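Side-chain contacts in methanol--corrinoid protein co-methyltransferase (Methanosarcina barkeri, PDB 2I2X), which catalyses the transfer of the methyl group of methanol to the cob(I)amide bound by its partner MtaC, in methanogenesis from methanol: residues 28-33 against 111-116; 60-65 against 103-108; 66-71 against 315-320; 71-74 against 80-83; 88-91 against 96-99. All blocks are in the same frame, centred on the assembly; numbering follows the deposited sequence.

Contact 1. Residues 28-33 against 111-116; sequences AGLDLE and KYHDEY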
# COMPACT_ATOMS: atom_id res chain seq x y z
N ALA A 28 12.63 16.35 -20.10
CA ALA A 28 11.62 17.19 -19.42
C ALA A 28 11.93 17.48 -17.95
O ALA A 28 12.71 16.78 -17.33
CB ALA A 28 10.23 16.57 -19.53
N GLY A 29 11.30 18.50 -17.41
CA GLY A 29 11.42 18.86 -16.01
C GLY A 29 12.84 19.14 -15.57
O GLY A 29 13.63 19.72 -16.31
N LEU A 30 13.15 18.69 -14.36
CA LEU A 30 14.42 19.00 -13.75
C LEU A 30 15.40 17.90 -14.02
O LEU A 30 15.54 16.95 -13.23
CB LEU A 30 14.22 19.25 -12.26
CG LEU A 30 13.27 20.43 -11.95
CD1 LEU A 30 12.84 20.43 -10.49
CD2 LEU A 30 13.92 21.77 -12.33
N ASP A 31 16.06 17.99 -15.18
CA ASP A 31 17.14 17.07 -15.52
C ASP A 31 16.67 15.60 -15.68
O ASP A 31 17.45 14.66 -15.58
CB ASP A 31 18.26 17.21 -14.47
CG ASP A 31 19.54 16.57 -14.89
OD1 ASP A 31 19.90 16.71 -16.09
OD2 ASP A 31 20.20 15.93 -14.03
N LEU A 32 15.38 15.42 -15.95
CA LEU A 32 14.80 14.08 -16.14
C LEU A 32 14.78 13.62 -17.62
O LEU A 32 14.59 14.43 -18.55
CB LEU A 32 13.38 13.99 -15.58
CG LEU A 32 12.87 12.55 -15.38
CD1 LEU A 32 13.61 11.85 -14.23
CD2 LEU A 32 11.35 12.45 -15.20
N GLU A 33 14.96 12.32 -17.84
CA GLU A 33 14.82 11.78 -19.17
C GLU A 33 14.05 10.48 -19.14
O GLU A 33 14.25 9.64 -18.25
CB GLU A 33 16.16 11.61 -19.85
CG GLU A 33 16.90 12.94 -20.13
CD GLU A 33 18.23 12.70 -20.82
OE1 GLU A 33 18.60 11.52 -20.94
OE2 GLU A 33 18.91 13.68 -21.24
N LYS A 111 13.29 23.04 -4.71
CA LYS A 111 14.09 23.07 -3.50
C LYS A 111 14.87 21.73 -3.33
O LYS A 111 16.06 21.75 -3.02
CB LYS A 111 13.22 23.43 -2.28
CG LYS A 111 13.99 23.47 -0.92
CD LYS A 111 13.08 23.44 0.34
CE LYS A 111 13.82 22.91 1.64
NZ LYS A 111 13.65 21.41 1.93
N TYR A 112 14.20 20.58 -3.57
CA TYR A 112 14.84 19.28 -3.42
C TYR A 112 15.85 19.01 -4.51
O TYR A 112 16.92 18.47 -4.24
CB TYR A 112 13.82 18.13 -3.38
CG TYR A 112 13.25 17.91 -2.01
CD1 TYR A 112 12.20 18.71 -1.53
CD2 TYR A 112 13.79 16.93 -1.16
CE1 TYR A 112 11.68 18.53 -0.28
CE2 TYR A 112 13.28 16.74 0.12
CZ TYR A 112 12.22 17.55 0.55
OH TYR A 112 11.69 17.38 1.81
N HIS A 113 15.50 19.37 -5.74
CA HIS A 113 16.43 19.19 -6.86
C HIS A 113 17.71 20.02 -6.62
O HIS A 113 18.81 19.51 -6.83
CB HIS A 113 15.78 19.50 -8.21
CG HIS A 113 16.73 19.47 -9.37
ND1 HIS A 113 17.15 20.61 -10.03
CD2 HIS A 113 17.37 18.43 -9.97
CE1 HIS A 113 17.99 20.27 -10.99
NE2 HIS A 113 18.14 18.95 -10.98
N ASP A 114 17.57 21.27 -6.16
CA ASP A 114 18.72 22.13 -5.87
C ASP A 114 19.63 21.56 -4.78
O ASP A 114 20.85 21.53 -4.96
CB ASP A 114 18.29 23.56 -5.55
CG ASP A 114 17.64 24.28 -6.74
OD1 ASP A 114 17.88 23.88 -7.91
OD2 ASP A 114 16.90 25.26 -6.52
N GLU A 115 19.05 21.11 -3.68
CA GLU A 115 19.82 20.53 -2.57
C GLU A 115 20.49 19.20 -2.84
O GLU A 115 21.66 19.02 -2.52
CB GLU A 115 18.93 20.32 -1.37
CG GLU A 115 19.06 21.38 -0.33
CD GLU A 115 19.23 20.77 1.05
OE1 GLU A 115 20.40 20.46 1.43
OE2 GLU A 115 18.17 20.60 1.73
N TYR A 116 19.73 18.26 -3.41
CA TYR A 116 20.22 16.89 -3.51
C TYR A 116 20.56 16.43 -4.93
O TYR A 116 21.21 15.41 -5.09
CB TYR A 116 19.18 15.94 -2.93
CG TYR A 116 18.70 16.23 -1.51
CD1 TYR A 116 19.41 15.78 -0.40
CD2 TYR A 116 17.52 16.95 -1.29
CE1 TYR A 116 18.96 16.03 0.91
CE2 TYR A 116 17.06 17.20 -0.00
CZ TYR A 116 17.79 16.74 1.10
OH TYR A 116 17.33 17.00 2.37
O HOH W 1 19.88 16.45 -11.32

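Contact 2. Residues 60-65 against 103-108; sequences KEYERI and HAQKTI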
# COMPACT_ATOMS: atom_id res chain seq x y z
N LYS A 60 -2.61 23.35 0.08
CA LYS A 60 -1.93 22.85 1.27
C LYS A 60 -1.74 21.32 1.24
O LYS A 60 -0.64 20.83 1.47
CB LYS A 60 -2.69 23.31 2.53
CG LYS A 60 -2.02 22.97 3.83
CD LYS A 60 -0.63 23.52 3.88
CE LYS A 60 0.02 23.23 5.24
NZ LYS A 60 1.43 23.75 5.24
N GLU A 61 -2.82 20.59 0.96
CA GLU A 61 -2.77 19.13 0.89
C GLU A 61 -1.72 18.67 -0.13
O GLU A 61 -0.92 17.78 0.17
CB GLU A 61 -4.16 18.58 0.57
CG GLU A 61 -4.27 17.07 0.55
CD GLU A 61 -4.78 16.50 1.87
OE1 GLU A 61 -4.37 17.02 2.94
OE2 GLU A 61 -5.59 15.52 1.84
N TYR A 62 -1.71 19.30 -1.31
CA TYR A 62 -0.76 18.97 -2.35
C TYR A 62 0.67 19.31 -1.95
O TYR A 62 1.62 18.62 -2.34
CB TYR A 62 -1.12 19.61 -3.70
CG TYR A 62 -2.26 18.93 -4.42
CD1 TYR A 62 -2.13 17.62 -4.90
CD2 TYR A 62 -3.44 19.60 -4.67
CE1 TYR A 62 -3.18 16.98 -5.59
CE2 TYR A 62 -4.51 18.99 -5.35
CZ TYR A 62 -4.37 17.67 -5.81
OH TYR A 62 -5.42 17.08 -6.47
N GLU A 63 0.84 20.38 -1.18
CA GLU A 63 2.15 20.68 -0.62
C GLU A 63 2.60 19.58 0.32
O GLU A 63 3.78 19.20 0.33
CB GLU A 63 2.17 22.02 0.10
CG GLU A 63 2.28 23.15 -0.89
CD GLU A 63 2.35 24.52 -0.27
OE1 GLU A 63 1.65 24.79 0.72
OE2 GLU A 63 3.10 25.36 -0.80
N ARG A 64 1.68 19.04 1.09
CA ARG A 64 2.05 17.99 2.03
C ARG A 64 2.45 16.74 1.25
O ARG A 64 3.44 16.09 1.60
CB ARG A 64 0.92 17.70 3.01
CG ARG A 64 0.79 18.73 4.12
CD ARG A 64 -0.53 18.60 4.86
NE ARG A 64 -0.50 19.47 6.02
CZ ARG A 64 -1.49 19.68 6.88
NH1 ARG A 64 -2.66 19.07 6.73
NH2 ARG A 64 -1.28 20.50 7.92
N ILE A 65 1.69 16.44 0.19
CA ILE A 65 1.91 15.27 -0.65
C ILE A 65 3.31 15.38 -1.26
O ILE A 65 4.10 14.43 -1.18
CB ILE A 65 0.80 15.13 -1.75
CG1 ILE A 65 -0.55 14.70 -1.14
CG2 ILE A 65 1.21 14.14 -2.80
CD1 ILE A 65 -1.78 15.00 -2.03
N HIS A 103 2.08 25.29 -9.28
CA HIS A 103 3.16 26.18 -8.88
C HIS A 103 3.69 25.81 -7.49
O HIS A 103 4.89 25.80 -7.25
CB HIS A 103 2.72 27.65 -8.95
CG HIS A 103 3.86 28.61 -8.80
ND1 HIS A 103 4.27 29.09 -7.57
CD2 HIS A 103 4.70 29.15 -9.72
CE1 HIS A 103 5.31 29.89 -7.75
NE2 HIS A 103 5.59 29.94 -9.04
N ALA A 104 2.78 25.48 -6.59
CA ALA A 104 3.17 25.15 -5.25
C ALA A 104 3.98 23.85 -5.24
O ALA A 104 4.97 23.76 -4.50
CB ALA A 104 1.96 25.04 -4.36
N GLN A 105 3.57 22.87 -6.06
CA GLN A 105 4.30 21.58 -6.19
C GLN A 105 5.71 21.77 -6.76
O GLN A 105 6.69 21.29 -6.18
CB GLN A 105 3.52 20.59 -7.04
CG GLN A 105 2.20 20.14 -6.45
CD GLN A 105 1.64 18.89 -7.13
OE1 GLN A 105 1.91 17.76 -6.71
NE2 GLN A 105 0.84 19.09 -8.17
N LYS A 106 5.82 22.48 -7.89
CA LYS A 106 7.13 22.70 -8.54
C LYS A 106 8.14 23.43 -7.65
O LYS A 106 9.35 23.14 -7.71
CB LYS A 106 7.00 23.45 -9.88
CG LYS A 106 8.23 23.30 -10.78
CD LYS A 106 8.49 21.78 -10.98
CE LYS A 106 9.37 21.49 -12.14
NZ LYS A 106 8.67 21.71 -13.46
N THR A 107 7.63 24.36 -6.84
CA THR A 107 8.47 25.13 -5.93
C THR A 107 9.21 24.17 -4.97
O THR A 107 10.42 24.26 -4.82
CB THR A 107 7.65 26.20 -5.13
OG1 THR A 107 7.03 27.15 -6.03
CG2 THR A 107 8.53 26.94 -4.11
N ILE A 108 8.47 23.25 -4.37
CA ILE A 108 9.07 22.27 -3.47
C ILE A 108 10.04 21.35 -4.23
O ILE A 108 11.16 21.08 -3.75
CB ILE A 108 7.98 21.46 -2.74
CG1 ILE A 108 7.26 22.36 -1.73
CG2 ILE A 108 8.55 20.18 -2.14
CD1 ILE A 108 5.86 21.91 -1.39
O HOH W 2 5.36 25.53 -2.15

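Contact 3. Residues 66-71 against 315-320; sequences TTDVME and VEYHGE. With ZN (zinc ion), chain R.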
# COMPACT_ATOMS: atom_id res chain seq x y z
N THR A 66 3.61 16.56 -1.80
CA THR A 66 4.82 16.78 -2.54
C THR A 66 6.02 16.68 -1.61
O THR A 66 7.00 15.99 -1.91
CB THR A 66 4.81 18.15 -3.27
OG1 THR A 66 3.60 18.28 -4.02
CG2 THR A 66 5.99 18.27 -4.21
N THR A 67 5.93 17.35 -0.48
CA THR A 67 6.99 17.26 0.50
C THR A 67 7.17 15.82 0.91
O THR A 67 8.28 15.35 0.94
CB THR A 67 6.72 18.19 1.70
OG1 THR A 67 6.75 19.55 1.23
CG2 THR A 67 7.76 18.00 2.79
N ASP A 68 6.11 15.10 1.21
CA ASP A 68 6.25 13.72 1.70
C ASP A 68 6.96 12.75 0.74
O ASP A 68 7.81 11.94 1.15
CB ASP A 68 4.88 13.16 2.06
CG ASP A 68 4.36 13.72 3.37
OD1 ASP A 68 5.07 14.55 3.99
OD2 ASP A 68 3.24 13.34 3.76
N VAL A 69 6.60 12.87 -0.53
CA VAL A 69 7.22 12.14 -1.62
C VAL A 69 8.70 12.50 -1.79
O VAL A 69 9.55 11.60 -1.83
CB VAL A 69 6.48 12.45 -2.97
CG1 VAL A 69 7.21 11.79 -4.12
CG2 VAL A 69 5.03 12.01 -2.92
N MET A 70 9.02 13.79 -1.91
CA MET A 70 10.43 14.15 -2.17
C MET A 70 11.31 13.69 -0.97
O MET A 70 12.40 13.15 -1.15
CB MET A 70 10.59 15.65 -2.45
CG MET A 70 9.81 16.21 -3.68
SD MET A 70 10.18 15.36 -5.25
CE MET A 70 11.95 15.59 -5.47
N GLU A 71 10.81 13.90 0.23
CA GLU A 71 11.53 13.55 1.43
C GLU A 71 11.84 12.05 1.39
O GLU A 71 12.99 11.64 1.52
CB GLU A 71 10.72 13.99 2.67
CG GLU A 71 11.41 13.77 4.03
CD GLU A 71 12.75 14.51 4.19
OE1 GLU A 71 12.99 15.52 3.46
OE2 GLU A 71 13.54 14.06 5.06
N VAL A 315 -4.11 6.71 -4.89
CA VAL A 315 -4.38 6.35 -3.51
C VAL A 315 -4.77 7.64 -2.79
O VAL A 315 -4.25 8.72 -3.12
CB VAL A 315 -3.12 5.73 -2.86
CG1 VAL A 315 -1.96 6.78 -2.76
CG2 VAL A 315 -3.45 5.07 -1.48
N GLU A 316 -5.67 7.53 -1.82
CA GLU A 316 -5.99 8.67 -0.97
C GLU A 316 -4.80 9.06 -0.11
O GLU A 316 -4.12 8.21 0.43
CB GLU A 316 -7.18 8.39 -0.05
CG GLU A 316 -7.55 9.63 0.76
CD GLU A 316 -8.65 9.37 1.72
OE1 GLU A 316 -9.76 9.91 1.47
OE2 GLU A 316 -8.41 8.61 2.71
N TYR A 317 -4.56 10.35 0.02
CA TYR A 317 -3.53 10.81 0.92
C TYR A 317 -3.98 10.64 2.39
O TYR A 317 -4.85 11.39 2.86
CB TYR A 317 -3.18 12.26 0.62
CG TYR A 317 -2.08 12.80 1.49
CD1 TYR A 317 -0.81 12.22 1.49
CD2 TYR A 317 -2.30 13.92 2.31
CE1 TYR A 317 0.23 12.72 2.29
CE2 TYR A 317 -1.26 14.45 3.12
CZ TYR A 317 0.00 13.84 3.10
OH TYR A 317 1.02 14.33 3.88
N HIS A 318 -3.41 9.66 3.09
CA HIS A 318 -3.68 9.49 4.51
C HIS A 318 -2.56 8.73 5.23
O HIS A 318 -1.60 8.28 4.58
CB HIS A 318 -5.08 8.90 4.78
CG HIS A 318 -5.27 7.47 4.34
ND1 HIS A 318 -6.23 7.10 3.42
CD2 HIS A 318 -4.65 6.32 4.71
CE1 HIS A 318 -6.19 5.79 3.24
NE2 HIS A 318 -5.23 5.30 4.00
N GLY A 319 -2.67 8.59 6.55
CA GLY A 319 -1.64 7.94 7.38
C GLY A 319 -1.67 6.42 7.32
O GLY A 319 -2.76 5.84 7.30
N GLU A 320 -0.50 5.78 7.24
CA GLU A 320 -0.35 4.31 7.37
C GLU A 320 0.72 4.09 8.46
O GLU A 320 1.41 5.05 8.81
CB GLU A 320 0.19 3.70 6.06
CG GLU A 320 -0.70 3.76 4.82
CD GLU A 320 -2.07 3.12 4.98
OE1 GLU A 320 -2.24 2.27 5.88
OE2 GLU A 320 -3.00 3.50 4.23
ZN ZN R . -4.73 3.37 3.98

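Contact 4. Residues 71-74 against 80-83; sequences ERMV and AIIL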
# COMPACT_ATOMS: atom_id res chain seq x y z
N GLU A 71 10.81 13.90 0.23
CA GLU A 71 11.53 13.55 1.43
C GLU A 71 11.84 12.05 1.39
O GLU A 71 12.99 11.64 1.52
CB GLU A 71 10.72 13.99 2.67
CG GLU A 71 11.41 13.77 4.03
CD GLU A 71 12.75 14.51 4.19
OE1 GLU A 71 12.99 15.52 3.46
OE2 GLU A 71 13.54 14.06 5.06
N ARG A 72 10.83 11.23 1.12
CA ARG A 72 11.06 9.81 1.10
C ARG A 72 12.10 9.39 0.07
O ARG A 72 12.96 8.56 0.36
CB ARG A 72 9.79 9.01 0.86
CG ARG A 72 10.07 7.52 1.09
CD ARG A 72 10.27 7.24 2.63
NE ARG A 72 9.45 6.09 2.88
CZ ARG A 72 8.50 6.00 3.78
NH1 ARG A 72 8.29 6.94 4.67
NH2 ARG A 72 7.79 4.89 3.81
N MET A 73 12.01 9.94 -1.13
CA MET A 73 12.89 9.55 -2.21
C MET A 73 14.34 9.78 -1.81
O MET A 73 15.18 8.92 -2.06
CB MET A 73 12.57 10.30 -3.51
CG MET A 73 11.22 9.93 -4.17
SD MET A 73 10.93 8.16 -4.34
CE MET A 73 11.66 7.98 -5.90
N VAL A 74 14.64 10.90 -1.15
CA VAL A 74 16.02 11.21 -0.84
C VAL A 74 16.49 10.40 0.38
O VAL A 74 17.66 10.06 0.48
CB VAL A 74 16.32 12.77 -0.71
CG1 VAL A 74 15.92 13.53 -2.02
CG2 VAL A 74 15.62 13.37 0.48
N ALA A 80 15.47 9.30 -9.02
CA ALA A 80 14.47 9.97 -9.90
C ALA A 80 13.01 9.71 -9.51
O ALA A 80 12.67 8.69 -8.90
CB ALA A 80 14.70 9.61 -11.37
N ILE A 81 12.15 10.64 -9.85
CA ILE A 81 10.76 10.46 -9.52
C ILE A 81 9.88 11.41 -10.32
O ILE A 81 10.27 12.55 -10.57
CB ILE A 81 10.56 10.61 -7.98
CG1 ILE A 81 9.24 9.96 -7.53
CG2 ILE A 81 10.80 12.01 -7.50
CD1 ILE A 81 8.15 10.87 -7.49
N ILE A 82 8.69 10.95 -10.72
CA ILE A 82 7.71 11.84 -11.35
C ILE A 82 6.49 11.91 -10.44
O ILE A 82 6.04 10.86 -9.95
CB ILE A 82 7.25 11.28 -12.71
CG1 ILE A 82 8.40 11.33 -13.72
CG2 ILE A 82 6.03 12.03 -13.20
CD1 ILE A 82 8.20 10.42 -14.96
N LEU A 83 5.97 13.12 -10.20
CA LEU A 83 4.69 13.26 -9.50
C LEU A 83 3.57 13.51 -10.52
O LEU A 83 3.69 14.36 -11.42
CB LEU A 83 4.75 14.40 -8.46
CG LEU A 83 5.64 14.21 -7.20
CD1 LEU A 83 7.18 14.52 -7.39
CD2 LEU A 83 5.07 15.00 -6.01

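Contact 5. Residues 88-91 against 96-99; sequences VQQM and SWGA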
# COMPACT_ATOMS: atom_id res chain seq x y z
N VAL A 88 -8.67 17.11 -9.43
CA VAL A 88 -10.08 17.08 -9.00
C VAL A 88 -10.82 18.08 -9.90
O VAL A 88 -10.22 19.02 -10.41
CB VAL A 88 -10.28 17.49 -7.51
CG1 VAL A 88 -9.61 16.50 -6.57
CG2 VAL A 88 -9.79 18.90 -7.26
N GLN A 89 -12.12 17.89 -10.07
CA GLN A 89 -12.86 18.63 -11.12
C GLN A 89 -12.69 20.14 -10.96
O GLN A 89 -12.55 20.87 -11.96
CB GLN A 89 -14.34 18.23 -11.15
CG GLN A 89 -15.12 18.52 -9.84
CD GLN A 89 -15.53 20.01 -9.68
OE1 GLN A 89 -15.59 20.78 -10.67
NE2 GLN A 89 -15.79 20.41 -8.44
N GLN A 90 -12.66 20.59 -9.70
CA GLN A 90 -12.60 22.02 -9.43
C GLN A 90 -11.31 22.66 -9.89
O GLN A 90 -11.30 23.85 -10.18
CB GLN A 90 -12.90 22.34 -7.95
CG GLN A 90 -11.97 21.71 -6.94
CD GLN A 90 -12.60 20.53 -6.18
OE1 GLN A 90 -13.10 19.56 -6.77
NE2 GLN A 90 -12.56 20.62 -4.86
N MET A 91 -10.25 21.86 -10.01
CA MET A 91 -8.96 22.38 -10.49
C MET A 91 -8.94 22.65 -11.99
O MET A 91 -8.08 23.38 -12.49
CB MET A 91 -7.84 21.39 -10.16
CG MET A 91 -7.50 21.36 -8.68
SD MET A 91 -6.58 19.90 -8.20
CE MET A 91 -5.05 20.13 -9.12
N SER A 96 -7.11 28.55 -12.83
CA SER A 96 -6.06 29.11 -11.97
C SER A 96 -5.82 28.23 -10.72
O SER A 96 -4.74 28.24 -10.15
CB SER A 96 -6.38 30.57 -11.60
OG SER A 96 -7.52 30.64 -10.74
N TRP A 97 -6.83 27.46 -10.31
CA TRP A 97 -6.66 26.48 -9.24
C TRP A 97 -5.60 25.43 -9.58
O TRP A 97 -4.62 25.25 -8.84
CB TRP A 97 -7.98 25.80 -8.92
CG TRP A 97 -8.95 26.64 -8.12
CD1 TRP A 97 -9.27 27.96 -8.31
CD2 TRP A 97 -9.75 26.19 -7.02
NE1 TRP A 97 -10.19 28.36 -7.39
CE2 TRP A 97 -10.51 27.30 -6.58
CE3 TRP A 97 -9.88 24.97 -6.34
CZ2 TRP A 97 -11.39 27.22 -5.49
CZ3 TRP A 97 -10.77 24.89 -5.26
CH2 TRP A 97 -11.50 26.02 -4.84
N GLY A 98 -5.78 24.75 -10.69
CA GLY A 98 -4.77 23.82 -11.16
C GLY A 98 -3.42 24.49 -11.34
O GLY A 98 -2.40 23.91 -10.99
N ALA A 99 -3.40 25.71 -11.88
CA ALA A 99 -2.13 26.43 -12.07
C ALA A 99 -1.40 26.62 -10.73
O ALA A 99 -0.18 26.47 -10.65
CB ALA A 99 -2.38 27.77 -12.72

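Contact 1. Residues 28-33 against 111-116
Leu30, at the tip of the β-hairpin formed by strands 25-28 and 32-33, packs over the imidazole of His113 near the C-terminal end of helix 95-116, one of the outer helices of the TIM barrel. The apolar part of the contact is a CH-pi interaction. Leu30 CB sits 3.8 Å above the centroid of the His113 ring and only 9° off its normal, so the approach is over the face. Leu30 CD1 extends the cover to the root of the side chain, 3.8 Å from His113 CB, while CD2 lies nearest ND1. The imidazole reaches the hairpin because its CG is anti to the backbone N (chi1 174°), which swings the ring off the helix. The backbone adds no bond across the contact; Leu30 is the centre of an inverse gamma turn and is tied by backbone hydrogen bonding to Cys120 of strand 119-126. The polar part lies on the solvent side, at Asp31, where a water links the two polar ends. That water donates to Asp31 OD2 at 2.8 Å and lies 3.1 Å from His113 NE2. Were His113 replaced by an alanine, Leu30 would probably lose the flat surface it rests on and the water one of its two partners. Asp31 also touches the ring directly, its CB standing obliquely 3.9 Å from His113 NE2.

Contact 2. Residues 60-65 against 103-108
Glu63, Gln105 and Tyr62 bury the most surface where segment 60-65 of helix 55-76 and segment 103-108 of helix 95-116 lie side by side on the outside of the TIM barrel. The short segments run nearly parallel, with 26° between their directions and 9.1 Å between their axes. Glu63 works chiefly through its aliphatic stem. Its CG lies 3.8 Å from Ile108 CD1, the two side chains crossing at about a right angle, and the same carbon rests 4.0 Å from Ala104 CB. Beyond CG the chain is extended (chi2 -178°), which carries the carboxylate past the alanine methyl toward the outer side of the groove. There a water donates both to Glu63 OE2, at 2.6 Å, and to Ala104 O, at 3.0 Å; the water thus bridges the two segments, which share no direct hydrogen bond. Tyr62 and Gln105 meet on the inner, buried side, where Tyr62 CB and Gln105 CG are 4.3 Å apart. The amide itself is held from outside the pair: Gln105 NE2 is hydrogen-bonded to Thr85 OG1 of strand 80-86, and Gln105 OE1 has a weak hydrogen bond with Thr66 OG1. Gln105 thus ties its helix to the barrel wall while its stem packs against the neighbouring helix. Ile108 fills the next turn, flanked by Thr66 and Thr67 as well as Glu63. Its CD1 methyl also lies against the helix backbone, 3.8 Å from Glu63 O.

Contact 3. Residues 66-71 against 315-320
Tyr317 and Asp68 meet through hydroxyl and carboxylate, their side chains crossing at about a right angle, where helix 55-76 of the TIM barrel faces the loop that follows barrel strand 309-311. With CG anti to the backbone N (chi1 -179°), the Tyr317 ring reaches from the loop toward the helix. Its hydroxyl donates to Asp68 OD2, which lies at the ring edge, in the ring plane; carboxylate and ring planes are 45° apart. The 2.4 Å between Tyr317 OH and Asp68 OD2 is unusually short, and its exact length is doubtful at this resolution. Val326 of helix 325-345 packs on both side chains.

The residues after Tyr317 turn the other way, to a zinc ion at the interface with the second subunit, distinct from the zinc bound by Glu164, Cys220 and Cys269. His318 NE2 binds it at 2.0 Å and Glu320 OE2 at 1.8 Å, and His318 and Glu320 of the second subunit complete the site. Glu316 is a second-shell partner that probably helps fix the rotation of the imidazole: His318 ND1 donates to Glu316 OE2 over 2.7 Å with an N-H...O angle of 156°, and Glu316 OE2 accepts with its anti lone pair, lying 15° out of the ring plane.

Contact 4. Residues 71-74 against 80-83
Met73 drops its terminal methyl onto the start of strand 80-86, touching Ala80 and Ile81. Met73 CE lies 3.5 Å from Ile81 CG1 and 3.2 Å from Ala80 O, a close fit of a methyl against a backbone carbonyl. Further back along the thioether, Met73 CG is 3.9 Å from Ile81 CB, so the isoleucine is covered by more than the tip. The methionine folds rather than extends: bends at chi2 (-48°) and chi3 (-90°) curl CE round onto the strand. With an alanine here, CG, SD and CE are gone, which would probably open a gap beside Ile81 and the Ala80 carbonyl and weaken the helix's hold on the strand. In the next shell, Phe78, Ile118 and Pro41 also touch Met73, while Val69 and Met70, one helical turn earlier, pack on Ile81. Backbone hydrogen bonds fix the strand between its parallel neighbours 40-43 and 119-126. The contact joins helix and second strand of the beta-alpha-beta unit of strand 40-43, helix 55-76 and strand 80-86, seating the helix end against the barrel wall. With no hydrogen bond across it, this buried join depends on shape and dispersion, perhaps helped slightly by the polarised methyl of the thioether beside the carbonyl oxygen.

Contact 5. Residues 88-91 against 96-99
The pair of consecutive helices that follows barrel strand 80-86 brings Gln90 and Met91 of the short helix 89-93 against Trp97 and Gly98 in the first turn of helix 95-116. It lies on the side of the TIM barrel where the corrinoid binds, the Gln90 side chain being about 8 Å from the bound cobamide. Gln90 meets the indole with its aliphatic stem: CG is 3.8 Å from Trp97 CZ3 and 3.9 Å from Trp97 CE3, on the six-membered part of the ring system. Gln90 CG stands between the backbone N and the carbonyl carbon (chi1 60°), and the chain bends at chi2; amide and indole planes are 58° apart. The two side chains pass each other obliquely. The root of the tryptophan closes on the helix backbone instead, with Trp97 CB 3.9 Å from Met91 CA. The Met91 side chain packs against Leu58 and Tyr62 of helix 55-76. Gly98 lets the two helices draw together, since a CB at this position would lie just 2.9 Å from Met91 O. The absence of that carbon leaves the backbone amide able to approach the same oxygen, and Gly98 N makes a weak hydrogen bond to Met91 O, 3.2 Å long and bent to 135°.

Contact 4 is buried, contacts 2, 3 and 5 partly so, and contact 1 lies at the surface. Helix 55-76 is shared in succession by contacts 2, 3 and 4: a neighbouring helix, a loop, then its own barrel strand. Helix 95-116 serves contacts 5, 2 and 1 from its first turn to its last. Chemistry follows position: apolar packing and a methyl against a backbone carbonyl in contact 4, waters bridging polar ends in contacts 1 and 2, a side-chain hydrogen bond and a zinc ion near the subunit interface in contact 3, a weak backbone bond in contact 5. Tyr112 OH, 2.8 Å from Glu71 OE1, probably hydrogen-bonds helix 95-116 to helix 55-76, linking contact 1 with contacts 3 and 4.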